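Kinesin-like protein (Caenorhabditis elegans, PDB 5X3E) probably couples ATP hydrolysis to movement along microtubules, as a kinesin-6 motor. Local coordinates at residues A[116-121]-A[331-336]; A[222-227]-A[294-299]. All coordinates share one frame; numbering follows the deposited sequence.

Interaction 1: residues A[116-121]-A[331-336]; sequences LFTYGV and LVDLAG
Leu-116 to Thr-118 and Leu-331 to Asp-333 run as parallel neighbours in the central sheet, their directions 15° apart. Backbone bonds join Val-332 N to Leu-116 O (2.7 Å), Thr-118 N to Val-332 O and, past the last bridge, Leu-334 N to Thr-118 O. On the face with Leu-116, CD2 of Leu-331 rests on CB of Leu-116, and farther along Thr-118 OG1 gives a weak hydrogen bond to Asp-333 OD1 (2.9 Å). Phe-117 and Val-332 lie side by side on the other face, ring atom CD1 of Phe-117 3.5 Å from Val-332 CB. Leu-334, its CG anti to the carbonyl carbon (chi1 -65°), splits its methyls between two rings: CD2 approaches Phe-117 CD1, and CD1 meets Tyr-119 CD1 in the plane of that ring. An alanine at Leu-334 would probably leave a gap between the Phe-117 and Tyr-119 rings and allow them more movement. Where the strands part, a water accepts from Gly-120 N and gives a bond to Ala-335 O, 2.6 Å from the water oxygen. The contact thus passes from direct to water-mediated bonding where the probable P-loop begins, with Gly-120 O accepting from Lys-126 NZ, beside the DLAG sequence of kinesin switch II.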
ATOM      1  N   LEU A 116       2.645  -2.518   2.532  1.00 51.71           N
ATOM      2  CA  LEU A 116       3.544  -2.977   1.479  1.00 46.23           C
ATOM      3  C   LEU A 116       4.128  -1.779   0.743  1.00 49.50           C
ATOM      4  O   LEU A 116       3.379  -0.936   0.236  1.00 52.47           O
ATOM      5  CB  LEU A 116       2.818  -3.906   0.506  1.00 49.14           C
ATOM      6  CG  LEU A 116       3.631  -4.780  -0.458  1.00 52.06           C
ATOM      7  CD1 LEU A 116       2.739  -5.900  -0.871  1.00 51.18           C
ATOM      8  CD2 LEU A 116       4.115  -4.033  -1.696  1.00 45.31           C
ATOM      9  N   PHE A 117       5.458  -1.705   0.693  1.00 55.56           N
ATOM     10  CA  PHE A 117       6.185  -0.686  -0.050  1.00 53.65           C
ATOM     11  C   PHE A 117       6.819  -1.290  -1.297  1.00 60.35           C
ATOM     12  O   PHE A 117       7.264  -2.441  -1.288  1.00 75.14           O
ATOM     13  CB  PHE A 117       7.313  -0.065   0.777  1.00 54.15           C
ATOM     14  CG  PHE A 117       6.867   0.644   2.014  1.00 65.37           C
ATOM     15  CD1 PHE A 117       6.389   1.945   1.951  1.00 76.28           C
ATOM     16  CD2 PHE A 117       6.984   0.033   3.248  1.00 59.52           C
ATOM     17  CE1 PHE A 117       6.000   2.613   3.098  1.00 60.26           C
ATOM     18  CE2 PHE A 117       6.602   0.692   4.394  1.00 64.35           C
ATOM     19  CZ  PHE A 117       6.108   1.986   4.322  1.00 60.12           C
ATOM     20  N   THR A 118       6.883  -0.497  -2.363  1.00 53.37           N
ATOM     21  CA  THR A 118       7.802  -0.750  -3.468  1.00 54.44           C
ATOM     22  C   THR A 118       8.842   0.364  -3.476  1.00 55.14           C
ATOM     23  O   THR A 118       8.489   1.548  -3.484  1.00 50.86           O
ATOM     24  CB  THR A 118       7.079  -0.832  -4.822  1.00 57.32           C
ATOM     25  OG1 THR A 118       6.301   0.349  -5.047  1.00 69.60           O
ATOM     26  CG2 THR A 118       6.174  -2.050  -4.875  1.00 57.01           C
ATOM     27  N   TYR A 119      10.114  -0.021  -3.441  1.00 60.31           N
ATOM     28  CA  TYR A 119      11.234   0.902  -3.319  1.00 68.93           C
ATOM     29  C   TYR A 119      12.193   0.713  -4.490  1.00 75.91           C
ATOM     30  O   TYR A 119      12.289  -0.379  -5.054  1.00 74.35           O
ATOM     31  CB  TYR A 119      11.968   0.674  -1.991  1.00 67.84           C
ATOM     32  CG  TYR A 119      13.107   1.626  -1.722  1.00 67.37           C
ATOM     33  CD1 TYR A 119      12.900   2.799  -1.014  1.00 70.34           C
ATOM     34  CD2 TYR A 119      14.393   1.344  -2.165  1.00 70.37           C
ATOM     35  CE1 TYR A 119      13.937   3.675  -0.765  1.00 75.28           C
ATOM     36  CE2 TYR A 119      15.435   2.215  -1.924  1.00 77.67           C
ATOM     37  CZ  TYR A 119      15.201   3.379  -1.221  1.00 77.25           C
ATOM     38  OH  TYR A 119      16.233   4.252  -0.968  1.00 85.28           O
ATOM     39  N   GLY A 120      12.885   1.777  -4.865  1.00 71.80           N
ATOM     40  CA  GLY A 120      13.923   1.661  -5.873  1.00 74.47           C
ATOM     41  C   GLY A 120      14.074   2.934  -6.683  1.00 87.71           C
ATOM     42  O   GLY A 120      13.456   3.957  -6.405  1.00 86.64           O
ATOM     43  N   VAL A 121      14.967   2.855  -7.670  1.00 94.10           N
ATOM     44  CA  VAL A 121      15.235   3.944  -8.605  1.00 88.72           C
ATOM     45  C   VAL A 121      14.107   4.011  -9.631  1.00 84.60           C
ATOM     46  O   VAL A 121      13.275   3.101  -9.711  1.00 80.44           O
ATOM     47  CB  VAL A 121      16.601   3.748  -9.289  1.00 96.44           C
ATOM     48  CG1 VAL A 121      17.115   5.046  -9.881  1.00111.25           C
ATOM     49  CG2 VAL A 121      17.604   3.196  -8.305  1.00103.85           C
ATOM     50  N   LEU A 331      -0.915  -0.146   0.353  1.00 43.64           N
ATOM     51  CA  LEU A 331       0.072  -0.346  -0.702  1.00 48.59           C
ATOM     52  C   LEU A 331       0.682   1.007  -1.047  1.00 47.64           C
ATOM     53  O   LEU A 331      -0.036   1.925  -1.459  1.00 65.85           O
ATOM     54  CB  LEU A 331      -0.578  -0.977  -1.935  1.00 50.31           C
ATOM     55  CG  LEU A 331      -1.236  -2.341  -1.716  1.00 51.78           C
ATOM     56  CD1 LEU A 331      -2.098  -2.697  -2.908  1.00 54.82           C
ATOM     57  CD2 LEU A 331      -0.181  -3.413  -1.476  1.00 51.89           C
ATOM     58  N   VAL A 332       1.997   1.126  -0.888  1.00 47.24           N
ATOM     59  CA  VAL A 332       2.694   2.402  -1.004  1.00 41.87           C
ATOM     60  C   VAL A 332       3.726   2.291  -2.112  1.00 55.50           C
ATOM     61  O   VAL A 332       4.599   1.412  -2.072  1.00 68.87           O
ATOM     62  CB  VAL A 332       3.366   2.803   0.317  1.00 57.78           C
ATOM     63  CG1 VAL A 332       4.079   4.144   0.168  1.00 52.44           C
ATOM     64  CG2 VAL A 332       2.337   2.846   1.432  1.00 46.96           C
ATOM     65  N   ASP A 333       3.633   3.184  -3.093  1.00 53.08           N
ATOM     66  CA  ASP A 333       4.580   3.251  -4.200  1.00 56.00           C
ATOM     67  C   ASP A 333       5.489   4.445  -3.929  1.00 63.62           C
ATOM     68  O   ASP A 333       5.141   5.589  -4.233  1.00 63.21           O
ATOM     69  CB  ASP A 333       3.850   3.371  -5.535  1.00 58.27           C
ATOM     70  CG  ASP A 333       4.780   3.234  -6.723  1.00 76.16           C
ATOM     71  OD1 ASP A 333       5.942   2.838  -6.513  1.00 77.01           O
ATOM     72  OD2 ASP A 333       4.353   3.522  -7.863  1.00 82.61           O
ATOM     73  N   LEU A 334       6.651   4.169  -3.342  1.00 66.84           N
ATOM     74  CA  LEU A 334       7.545   5.209  -2.867  1.00 54.43           C
ATOM     75  C   LEU A 334       8.110   6.026  -4.021  1.00 66.45           C
ATOM     76  O   LEU A 334       8.128   5.600  -5.179  1.00 77.53           O
ATOM     77  CB  LEU A 334       8.697   4.605  -2.065  1.00 50.32           C
ATOM     78  CG  LEU A 334       8.296   3.925  -0.757  1.00 50.26           C
ATOM     79  CD1 LEU A 334       9.491   3.236  -0.131  1.00 45.91           C
ATOM     80  CD2 LEU A 334       7.677   4.927   0.211  1.00 49.49           C
ATOM     81  N   ALA A 335       8.542   7.239  -3.689  1.00 71.53           N
ATOM     82  CA  ALA A 335       9.264   8.058  -4.646  1.00 66.06           C
ATOM     83  C   ALA A 335      10.596   7.402  -4.985  1.00 67.68           C
ATOM     84  O   ALA A 335      11.152   6.628  -4.200  1.00 70.17           O
ATOM     85  CB  ALA A 335       9.488   9.460  -4.085  1.00 62.17           C
ATOM     86  N   GLY A 336      11.101   7.713  -6.172  1.00 66.76           N
ATOM     87  CA  GLY A 336      12.381   7.192  -6.609  1.00 71.48           C
ATOM     88  C   GLY A 336      13.505   7.583  -5.673  1.00 86.74           C
ATOM     89  O   GLY A 336      13.619   8.751  -5.285  1.00 94.83           O
TER
HETATM   90  O   HOH W   1      12.188   4.345  -3.594  1.00 77.22           O

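Interaction 2: residues A[222-227]-A[294-299]; sequences VEIYNN and RSHSVF
Val-222 and Val-298 form a hydrogen-bonded pair in the antiparallel part of the central kinesin motor sheet, Val-222 N meeting Val-298 O at 2.8 Å and Val-298 N meeting Val-222 O at 2.6 Å. Next, Glu-223 stands opposite Ser-297 as a non-hydrogen-bonded pair, but its carboxylate reaches farther. With CG anti to the backbone N (chi1 179°) and the chain extended beyond it, OE2 takes the hydroxyl of Ser-295 on its anti lone pair, the one away from OE1 (Ser-295 OG to Glu-223 OE2 2.7 Å). Lys-290 adds a long, weak ion pair to the same oxygen. Ile-224 pairs with His-296 through both backbone bonds; the straighter runs from His-296 N to Ile-224 O, 170° at the hydrogen. Their side chains share the face bearing the two valines, Ile-224 CG2 lying 4.0 Å from His-296 CD2, while His-296 NE2 is bonded to Ser-359 in helix 350-375 and Leu-391 touches both residues. Tyr-225 lies alongside Arg-294, ring and guanidinium planes 74° apart. Its ring turns its edge to the backbone, with Arg-294 O near the ring plane, and its CB packs on Ser-295 CB. Both polar ends turn to Glu-352, so that one carboxylate ties two side chains together: Arg-294 NE makes a salt bridge to OE1, and Tyr-225 OH a hydrogen bond to OE2.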
ATOM      1  N   VAL A 222      -4.012   8.526  -1.422  1.00 46.51           N
ATOM      2  CA  VAL A 222      -3.360   9.691  -0.842  1.00 58.86           C
ATOM      3  C   VAL A 222      -1.948   9.809  -1.399  1.00 57.39           C
ATOM      4  O   VAL A 222      -1.283   8.799  -1.656  1.00 59.07           O
ATOM      5  CB  VAL A 222      -3.352   9.599   0.699  1.00 60.58           C
ATOM      6  CG1 VAL A 222      -2.550  10.681   1.264  1.00 72.34           C
ATOM      7  CG2 VAL A 222      -4.760   9.771   1.234  1.00 68.62           C
ATOM      8  N   GLU A 223      -1.494  11.043  -1.607  1.00 51.56           N
ATOM      9  CA  GLU A 223      -0.162  11.310  -2.129  1.00 58.74           C
ATOM     10  C   GLU A 223       0.612  12.160  -1.133  1.00 60.31           C
ATOM     11  O   GLU A 223       0.088  13.151  -0.617  1.00 69.85           O
ATOM     12  CB  GLU A 223      -0.237  12.024  -3.484  1.00 60.12           C
ATOM     13  CG  GLU A 223       1.108  12.369  -4.091  1.00 64.36           C
ATOM     14  CD  GLU A 223       0.973  13.230  -5.330  1.00 82.62           C
ATOM     15  OE1 GLU A 223       0.110  14.134  -5.327  1.00 75.93           O
ATOM     16  OE2 GLU A 223       1.721  13.001  -6.307  1.00 99.92           O
ATOM     17  N   ILE A 224       1.862  11.789  -0.878  1.00 60.96           N
ATOM     18  CA  ILE A 224       2.762  12.586  -0.054  1.00 65.35           C
ATOM     19  C   ILE A 224       3.829  13.154  -0.983  1.00 64.35           C
ATOM     20  O   ILE A 224       4.676  12.414  -1.498  1.00 69.80           O
ATOM     21  CB  ILE A 224       3.381  11.763   1.080  1.00 59.53           C
ATOM     22  CG1 ILE A 224       2.297  11.336   2.065  1.00 57.60           C
ATOM     23  CG2 ILE A 224       4.458  12.565   1.791  1.00 61.20           C
ATOM     24  CD1 ILE A 224       2.771  10.339   3.089  1.00 57.10           C
ATOM     25  N   TYR A 225       3.767  14.461  -1.224  1.00 56.75           N
ATOM     26  CA  TYR A 225       4.666  15.125  -2.165  1.00 64.01           C
ATOM     27  C   TYR A 225       5.218  16.389  -1.521  1.00 75.79           C
ATOM     28  O   TYR A 225       4.446  17.270  -1.133  1.00 78.97           O
ATOM     29  CB  TYR A 225       3.927  15.454  -3.464  1.00 65.39           C
ATOM     30  CG  TYR A 225       4.716  16.307  -4.417  1.00 75.14           C
ATOM     31  CD1 TYR A 225       5.854  15.812  -5.035  1.00 74.30           C
ATOM     32  CD2 TYR A 225       4.324  17.604  -4.704  1.00 92.21           C
ATOM     33  CE1 TYR A 225       6.581  16.586  -5.912  1.00 88.65           C
ATOM     34  CE2 TYR A 225       5.044  18.388  -5.581  1.00 95.35           C
ATOM     35  CZ  TYR A 225       6.172  17.875  -6.182  1.00 97.19           C
ATOM     36  OH  TYR A 225       6.896  18.651  -7.059  1.00104.57           O
ATOM     37  N   ASN A 226       6.545  16.480  -1.419  1.00 76.19           N
ATOM     38  CA  ASN A 226       7.228  17.648  -0.852  1.00 68.87           C
ATOM     39  C   ASN A 226       6.781  17.919   0.584  1.00 66.62           C
ATOM     40  O   ASN A 226       6.449  19.046   0.952  1.00 71.51           O
ATOM     41  CB  ASN A 226       7.019  18.887  -1.724  1.00 75.04           C
ATOM     42  CG  ASN A 226       8.153  19.892  -1.590  1.00 90.22           C
ATOM     43  OD1 ASN A 226       8.812  19.975  -0.553  1.00 93.54           O
ATOM     44  ND2 ASN A 226       8.381  20.665  -2.643  1.00 95.62           N
ATOM     45  N   ASN A 227       6.778  16.861   1.398  1.00 71.80           N
ATOM     46  CA  ASN A 227       6.394  16.894   2.813  1.00 76.87           C
ATOM     47  C   ASN A 227       4.973  17.419   3.031  1.00 75.49           C
ATOM     48  O   ASN A 227       4.604  17.776   4.152  1.00 94.09           O
ATOM     49  CB  ASN A 227       7.387  17.709   3.649  1.00 76.83           C
ATOM     50  CG  ASN A 227       7.581  17.132   5.038  1.00 77.14           C
ATOM     51  OD1 ASN A 227       7.663  15.913   5.209  1.00 60.92           O
ATOM     52  ND2 ASN A 227       7.640  18.002   6.041  1.00 94.31           N
ATOM     53  N   ARG A 294       8.416  11.220  -8.275  1.00 88.96           N
ATOM     54  CA  ARG A 294       8.509  12.492  -7.577  1.00 85.74           C
ATOM     55  C   ARG A 294       7.695  12.534  -6.289  1.00 82.85           C
ATOM     56  O   ARG A 294       7.829  13.497  -5.525  1.00 93.79           O
ATOM     57  CB  ARG A 294       8.060  13.625  -8.508  1.00 94.06           C
ATOM     58  CG  ARG A 294       8.888  13.750  -9.786  1.00109.80           C
ATOM     59  CD  ARG A 294       8.260  14.729 -10.775  1.00114.13           C
ATOM     60  NE  ARG A 294       8.234  16.096 -10.266  1.00117.31           N
ATOM     61  CZ  ARG A 294       7.765  17.140 -10.944  1.00120.67           C
ATOM     62  NH1 ARG A 294       7.281  16.986 -12.170  1.00119.27           N
ATOM     63  NH2 ARG A 294       7.785  18.347 -10.394  1.00123.08           N
ATOM     64  N   SER A 295       6.866  11.524  -6.019  1.00 75.46           N
ATOM     65  CA  SER A 295       6.016  11.544  -4.834  1.00 72.70           C
ATOM     66  C   SER A 295       5.776  10.125  -4.339  1.00 63.20           C
ATOM     67  O   SER A 295       6.039   9.148  -5.043  1.00 63.58           O
ATOM     68  CB  SER A 295       4.670  12.230  -5.116  1.00 72.93           C
ATOM     69  OG  SER A 295       3.962  11.555  -6.141  1.00 72.33           O
ATOM     70  N   HIS A 296       5.262  10.028  -3.115  1.00 54.16           N
ATOM     71  CA  HIS A 296       4.827   8.758  -2.547  1.00 49.60           C
ATOM     72  C   HIS A 296       3.320   8.641  -2.732  1.00 56.38           C
ATOM     73  O   HIS A 296       2.577   9.574  -2.411  1.00 66.84           O
ATOM     74  CB  HIS A 296       5.171   8.646  -1.057  1.00 49.93           C
ATOM     75  CG  HIS A 296       6.579   9.021  -0.716  1.00 57.92           C
ATOM     76  ND1 HIS A 296       7.664   8.241  -1.056  1.00 56.59           N
ATOM     77  CD2 HIS A 296       7.078  10.083  -0.037  1.00 57.47           C
ATOM     78  CE1 HIS A 296       8.770   8.810  -0.610  1.00 68.35           C
ATOM     79  NE2 HIS A 296       8.442   9.929   0.011  1.00 55.12           N
ATOM     80  N   SER A 297       2.870   7.503  -3.247  1.00 46.32           N
ATOM     81  CA  SER A 297       1.447   7.267  -3.446  1.00 52.60           C
ATOM     82  C   SER A 297       0.980   6.179  -2.488  1.00 52.53           C
ATOM     83  O   SER A 297       1.577   5.098  -2.425  1.00 46.49           O
ATOM     84  CB  SER A 297       1.152   6.880  -4.898  1.00 44.63           C
ATOM     85  OG  SER A 297       1.928   5.769  -5.279  1.00 77.88           O
ATOM     86  N   VAL A 298      -0.101   6.461  -1.767  1.00 48.93           N
ATOM     87  CA  VAL A 298      -0.587   5.599  -0.695  1.00 44.78           C
ATOM     88  C   VAL A 298      -2.013   5.192  -1.035  1.00 47.59           C
ATOM     89  O   VAL A 298      -2.937   6.016  -0.984  1.00 42.40           O
ATOM     90  CB  VAL A 298      -0.520   6.297   0.671  1.00 47.62           C
ATOM     91  CG1 VAL A 298      -0.988   5.359   1.773  1.00 43.41           C
ATOM     92  CG2 VAL A 298       0.897   6.799   0.940  1.00 45.67           C
ATOM     93  N   PHE A 299      -2.194   3.927  -1.386  1.00 40.40           N
ATOM     94  CA  PHE A 299      -3.508   3.382  -1.698  1.00 43.98           C
ATOM     95  C   PHE A 299      -3.882   2.414  -0.580  1.00 45.41           C
ATOM     96  O   PHE A 299      -3.215   1.394  -0.384  1.00 45.14           O
ATOM     97  CB  PHE A 299      -3.504   2.706  -3.064  1.00 38.85           C
ATOM     98  CG  PHE A 299      -4.868   2.302  -3.539  1.00 52.51           C
ATOM     99  CD1 PHE A 299      -5.683   3.205  -4.199  1.00 43.19           C
ATOM    100  CD2 PHE A 299      -5.335   1.014  -3.331  1.00 45.44           C
ATOM    101  CE1 PHE A 299      -6.940   2.832  -4.639  1.00 49.98           C
ATOM    102  CE2 PHE A 299      -6.592   0.636  -3.769  1.00 43.23           C
ATOM    103  CZ  PHE A 299      -7.395   1.546  -4.424  1.00 47.30           C
TER

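From the N terminus, strand 114-119 comes first of the four strands that carry these segments and leads into the probable P-loop; its partner 331-336 arrives only some 210 residues later, so interaction 1 closes the longer loop. Interaction 2 is nested inside it: strand 213-225 pairs with 296-307 after an excursion of about 67 residues that includes helix 267-281. The next strand in the chain, 325-333, pairs antiparallel with 296-307 and joins the two contacts edge to edge, with probable hydrogen bonds from Leu-331 N to Phe-299 O and from Asp-333 N to Ser-297 O. Together they connect four strands adjacent in the sheet, in the order 114-119, 325-333, 296-307, 213-225; the centres of the two interactions lie about 10 Å apart.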